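Local coordinates for protein ATP-dependent RNA helicase HrpB (Escherichia coli, PDB 6EUD) that hydrolyses ATP to ADP and phosphate as a DExH-box NTPase of the DEAH/RHA helicase group and binds single-stranded RNA, at residues Ala202-Thr207 with Glu233-Arg238; Gly216-Phe221 with Arg269-Ala274. All coordinates share one frame; numbering follows the deposited sequence.

Contact 1: Ala202-Thr207 with Glu233-Arg238; sequences AVAVAT and EQLASR
A204 sets its CB against the CB of Q234, 3.6 Å away, where helix 199-213 meets the end of helix 225-236; the CA atoms of A204 and L235 stand only 5.0 Å apart, a separation that A204, with only a CB, permits. L235 reaches in with CD1, which lies 3.5 Å from the backbone O of A204 and also meets CB and CG2 of T207, the two side chains crossing at about a right angle. T207 itself is tied to its own helix, OG1 donating to V203 O at 2.8 Å from above the carbonyl plane, while T207 N comes from the opposite face. On the outer side, R238 runs extended from CG to NE, and NE lies 3.6 Å from V205 CG2. R238 NH1 turns back to Q234, giving hydrogen bonds to the backbone O at 2.6 Å and to OE1 at 3.1 Å. An alanine in place of R238 would probably leave Q234 OE1 without this donor and open a gap beside V205 CG2. No hydrogen bond crosses the contact; van der Waals packing joins a helix to the end of the next and the residues after it, an arrangement typical of neighbouring helices on one side of a RecA-like helicase sheet.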
# COMPACT_ATOMS: atom_id res chain seq x y z
N ALA A 202 -7.02 -28.95 -15.58
CA ALA A 202 -8.28 -28.91 -14.87
C ALA A 202 -9.25 -27.98 -15.61
O ALA A 202 -10.41 -28.34 -15.80
CB ALA A 202 -8.08 -28.45 -13.42
N VAL A 203 -8.77 -26.82 -16.06
CA VAL A 203 -9.66 -25.88 -16.74
C VAL A 203 -10.13 -26.49 -18.07
O VAL A 203 -11.31 -26.37 -18.44
CB VAL A 203 -9.00 -24.49 -16.98
CG1 VAL A 203 -9.83 -23.64 -17.91
CG2 VAL A 203 -8.80 -23.75 -15.67
N ALA A 204 -9.24 -27.19 -18.76
CA ALA A 204 -9.58 -27.76 -20.06
C ALA A 204 -10.60 -28.85 -19.90
O ALA A 204 -11.49 -29.01 -20.74
CB ALA A 204 -8.32 -28.30 -20.79
N VAL A 205 -10.46 -29.63 -18.83
CA VAL A 205 -11.40 -30.72 -18.62
C VAL A 205 -12.77 -30.17 -18.27
O VAL A 205 -13.77 -30.65 -18.79
CB VAL A 205 -10.90 -31.67 -17.52
CG1 VAL A 205 -12.04 -32.55 -16.99
CG2 VAL A 205 -9.77 -32.53 -18.07
N ALA A 206 -12.82 -29.17 -17.41
CA ALA A 206 -14.09 -28.56 -17.04
C ALA A 206 -14.76 -27.94 -18.26
O ALA A 206 -15.96 -28.09 -18.45
CB ALA A 206 -13.89 -27.51 -15.95
N THR A 207 -13.96 -27.29 -19.11
CA THR A 207 -14.47 -26.58 -20.29
C THR A 207 -14.98 -27.56 -21.37
O THR A 207 -16.04 -27.33 -21.96
CB THR A 207 -13.37 -25.67 -20.89
OG1 THR A 207 -12.97 -24.71 -19.90
CG2 THR A 207 -13.85 -24.92 -22.12
N GLU A 233 -3.72 -25.34 -25.52
CA GLU A 233 -3.09 -26.59 -25.92
C GLU A 233 -3.81 -27.79 -25.30
O GLU A 233 -4.03 -28.79 -25.99
CB GLU A 233 -1.61 -26.59 -25.53
CG GLU A 233 -0.93 -27.91 -25.77
CD GLU A 233 0.58 -27.79 -25.76
OE1 GLU A 233 1.07 -26.66 -25.62
OE2 GLU A 233 1.26 -28.83 -25.90
N GLN A 234 -4.18 -27.70 -24.02
CA GLN A 234 -4.86 -28.81 -23.36
C GLN A 234 -6.26 -29.00 -23.92
O GLN A 234 -6.75 -30.12 -24.01
CB GLN A 234 -4.92 -28.60 -21.85
CG GLN A 234 -3.56 -28.62 -21.20
CD GLN A 234 -2.75 -29.84 -21.62
OE1 GLN A 234 -3.27 -30.95 -21.66
NE2 GLN A 234 -1.49 -29.63 -21.96
N LEU A 235 -6.89 -27.89 -24.30
CA LEU A 235 -8.24 -27.91 -24.83
C LEU A 235 -8.25 -28.60 -26.20
O LEU A 235 -9.13 -29.40 -26.52
CB LEU A 235 -8.76 -26.48 -24.92
CG LEU A 235 -10.23 -26.18 -24.64
CD1 LEU A 235 -10.74 -27.03 -23.52
CD2 LEU A 235 -10.35 -24.70 -24.29
N ALA A 236 -7.22 -28.33 -26.98
CA ALA A 236 -7.06 -28.81 -28.35
C ALA A 236 -7.22 -30.34 -28.55
O ALA A 236 -7.65 -30.79 -29.62
CB ALA A 236 -5.71 -28.36 -28.88
N SER A 237 -6.88 -31.12 -27.53
CA SER A 237 -6.96 -32.58 -27.60
C SER A 237 -8.26 -33.14 -27.02
O SER A 237 -8.52 -34.34 -27.07
CB SER A 237 -5.78 -33.18 -26.85
OG SER A 237 -5.83 -32.78 -25.49
N ARG A 238 -9.08 -32.26 -26.46
CA ARG A 238 -10.28 -32.69 -25.75
C ARG A 238 -11.57 -32.17 -26.40
O ARG A 238 -12.67 -32.42 -25.89
CB ARG A 238 -10.22 -32.23 -24.28
CG ARG A 238 -9.11 -32.86 -23.44
CD ARG A 238 -9.01 -32.20 -22.07
NE ARG A 238 -8.06 -32.85 -21.17
CZ ARG A 238 -6.74 -32.66 -21.22
NH1 ARG A 238 -6.21 -31.86 -22.14
NH2 ARG A 238 -5.94 -33.28 -20.36

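Contact 2: Gly216-Phe221 with Arg269-Ala274; sequences GSLLLF and RKVVLA
Parallel strands 217-221 and 269-274 are neighbours in the central sheet of the C-terminal RecA-like (P-loop NTPase-type) helicase domain. Their axes approach to 4.7 Å at an angle of 14°, and the bridges pair L218 with V271, L219 with V272, L220 with L273 and F221 with A274. Backbone bonds alternate between the strands: L218 N to K270 O, V272 N to L218 O, L220 N to V272 O and A274 N to L220 O. Of these, L220 N to V272 O measures 2.7 Å.

Side chains divide between the two faces. L218 and V271 run alongside each other in the same direction, with L218 CD2 4.0 Å from V271 CG1; on that face L220 CD2 meets L273 CD2, while T207 and L211 of helix 199-213 pack on L218, and V203 and T207 on L220. On the other face L219 CD1 touches both V272 CG1, at 3.7 Å, and A274 CB, at 4.1 Å. Strand 287-302 pairs with the far edge of 217-221, so this strand is internal to the sheet.

At the start of the pair S217 OG replaces a backbone acceptor: K270 N donates to it at 3.0 Å and 177°. K270 carries its NZ away to the backbone O atoms of L262, A260 and E285. R269, bent at chi3 (-56°), reaches back to G216, while its NH1 bonds L211 O and its NH2 also bonds E214 O. G216 O lies in the guanidinium plane and is gripped by two nitrogens, R269 NH2 at 2.8 Å on a lone pair and R269 NE from above the carbonyl plane.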
# COMPACT_ATOMS: atom_id res chain seq x y z
N GLY A 216 -23.88 -23.97 -27.53
CA GLY A 216 -23.48 -22.58 -27.72
C GLY A 216 -22.00 -22.30 -27.71
O GLY A 216 -21.19 -23.20 -27.50
N SER A 217 -21.64 -21.05 -27.97
CA SER A 217 -20.25 -20.64 -27.88
C SER A 217 -19.95 -20.23 -26.45
O SER A 217 -20.85 -19.86 -25.69
CB SER A 217 -19.92 -19.50 -28.84
OG SER A 217 -19.86 -19.98 -30.17
N LEU A 218 -18.66 -20.30 -26.12
CA LEU A 218 -18.22 -20.28 -24.75
C LEU A 218 -17.11 -19.27 -24.56
O LEU A 218 -16.16 -19.23 -25.35
CB LEU A 218 -17.76 -21.69 -24.34
CG LEU A 218 -17.39 -22.01 -22.89
CD1 LEU A 218 -17.56 -23.52 -22.60
CD2 LEU A 218 -15.96 -21.58 -22.63
N LEU A 219 -17.22 -18.49 -23.48
CA LEU A 219 -16.20 -17.51 -23.11
C LEU A 219 -15.50 -17.95 -21.82
O LEU A 219 -16.13 -18.12 -20.77
CB LEU A 219 -16.81 -16.11 -22.92
CG LEU A 219 -15.88 -14.97 -22.46
CD1 LEU A 219 -14.69 -14.71 -23.43
CD2 LEU A 219 -16.70 -13.70 -22.26
N LEU A 220 -14.19 -18.13 -21.93
CA LEU A 220 -13.39 -18.64 -20.83
C LEU A 220 -12.47 -17.54 -20.29
O LEU A 220 -11.61 -17.05 -21.02
CB LEU A 220 -12.57 -19.84 -21.31
CG LEU A 220 -11.47 -20.40 -20.42
CD1 LEU A 220 -12.00 -20.80 -19.04
CD2 LEU A 220 -10.80 -21.60 -21.13
N PHE A 221 -12.66 -17.15 -19.03
CA PHE A 221 -11.82 -16.13 -18.40
C PHE A 221 -10.63 -16.77 -17.73
O PHE A 221 -10.80 -17.68 -16.94
CB PHE A 221 -12.61 -15.30 -17.38
CG PHE A 221 -13.65 -14.36 -18.00
CD1 PHE A 221 -15.01 -14.70 -18.01
CD2 PHE A 221 -13.26 -13.15 -18.58
CE1 PHE A 221 -15.97 -13.84 -18.58
CE2 PHE A 221 -14.22 -12.29 -19.15
CZ PHE A 221 -15.57 -12.63 -19.15
N ARG A 269 -18.89 -23.77 -33.38
CA ARG A 269 -18.99 -23.02 -32.14
C ARG A 269 -17.59 -22.60 -31.75
O ARG A 269 -16.63 -23.26 -32.13
CB ARG A 269 -19.63 -23.88 -31.04
CG ARG A 269 -18.84 -25.15 -30.71
CD ARG A 269 -19.69 -26.19 -30.00
NE ARG A 269 -20.31 -25.67 -28.79
CZ ARG A 269 -20.72 -26.43 -27.79
NH1 ARG A 269 -20.56 -27.74 -27.86
NH2 ARG A 269 -21.29 -25.88 -26.72
N LYS A 270 -17.45 -21.52 -30.98
CA LYS A 270 -16.13 -21.06 -30.58
C LYS A 270 -15.92 -21.04 -29.07
O LYS A 270 -16.85 -20.79 -28.29
CB LYS A 270 -15.86 -19.66 -31.15
CG LYS A 270 -16.74 -18.59 -30.56
CD LYS A 270 -16.47 -17.20 -31.13
CE LYS A 270 -17.38 -16.19 -30.44
NZ LYS A 270 -17.22 -14.81 -30.93
N VAL A 271 -14.69 -21.31 -28.66
CA VAL A 271 -14.25 -21.05 -27.31
C VAL A 271 -13.32 -19.85 -27.32
O VAL A 271 -12.26 -19.90 -27.93
CB VAL A 271 -13.52 -22.25 -26.70
CG1 VAL A 271 -12.98 -21.89 -25.30
CG2 VAL A 271 -14.44 -23.47 -26.64
N VAL A 272 -13.72 -18.78 -26.66
CA VAL A 272 -12.89 -17.61 -26.58
C VAL A 272 -12.16 -17.63 -25.25
O VAL A 272 -12.78 -17.66 -24.19
CB VAL A 272 -13.70 -16.31 -26.74
CG1 VAL A 272 -12.81 -15.11 -26.61
CG2 VAL A 272 -14.38 -16.28 -28.08
N LEU A 273 -10.84 -17.65 -25.33
CA LEU A 273 -10.00 -17.66 -24.14
C LEU A 273 -9.49 -16.24 -23.94
O LEU A 273 -8.72 -15.72 -24.74
CB LEU A 273 -8.85 -18.67 -24.29
CG LEU A 273 -9.13 -20.13 -24.70
CD1 LEU A 273 -9.15 -20.31 -26.23
CD2 LEU A 273 -8.14 -21.10 -24.05
N ALA A 274 -9.92 -15.60 -22.86
CA ALA A 274 -9.63 -14.18 -22.67
C ALA A 274 -9.21 -13.87 -21.25
O ALA A 274 -9.46 -14.66 -20.33
CB ALA A 274 -10.86 -13.34 -23.05

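In the fold
The centres of contacts 1 and 2 are 12 Å apart, and both lie in the C-terminal RecA-like helicase domain. Along the chain their segments alternate: helix 199-213, strand 217-221, helix 225-236, then strand 269-274. Contact 1 therefore joins the helices that precede and follow the first strand of contact 2, and both helices pack on the same face of the sheet. The evidence is direct: V203 CG1 lies 3.7 Å from L220 CD1, and L235 CD2 lies 4.0 Å from V271 CG1. These contacts make the two helices and the two strands parts of one helix-on-sheet interface. The opposite face of the strands carries L219, whose side chain is about 11 Å from that of T32 in the predicted ATP site.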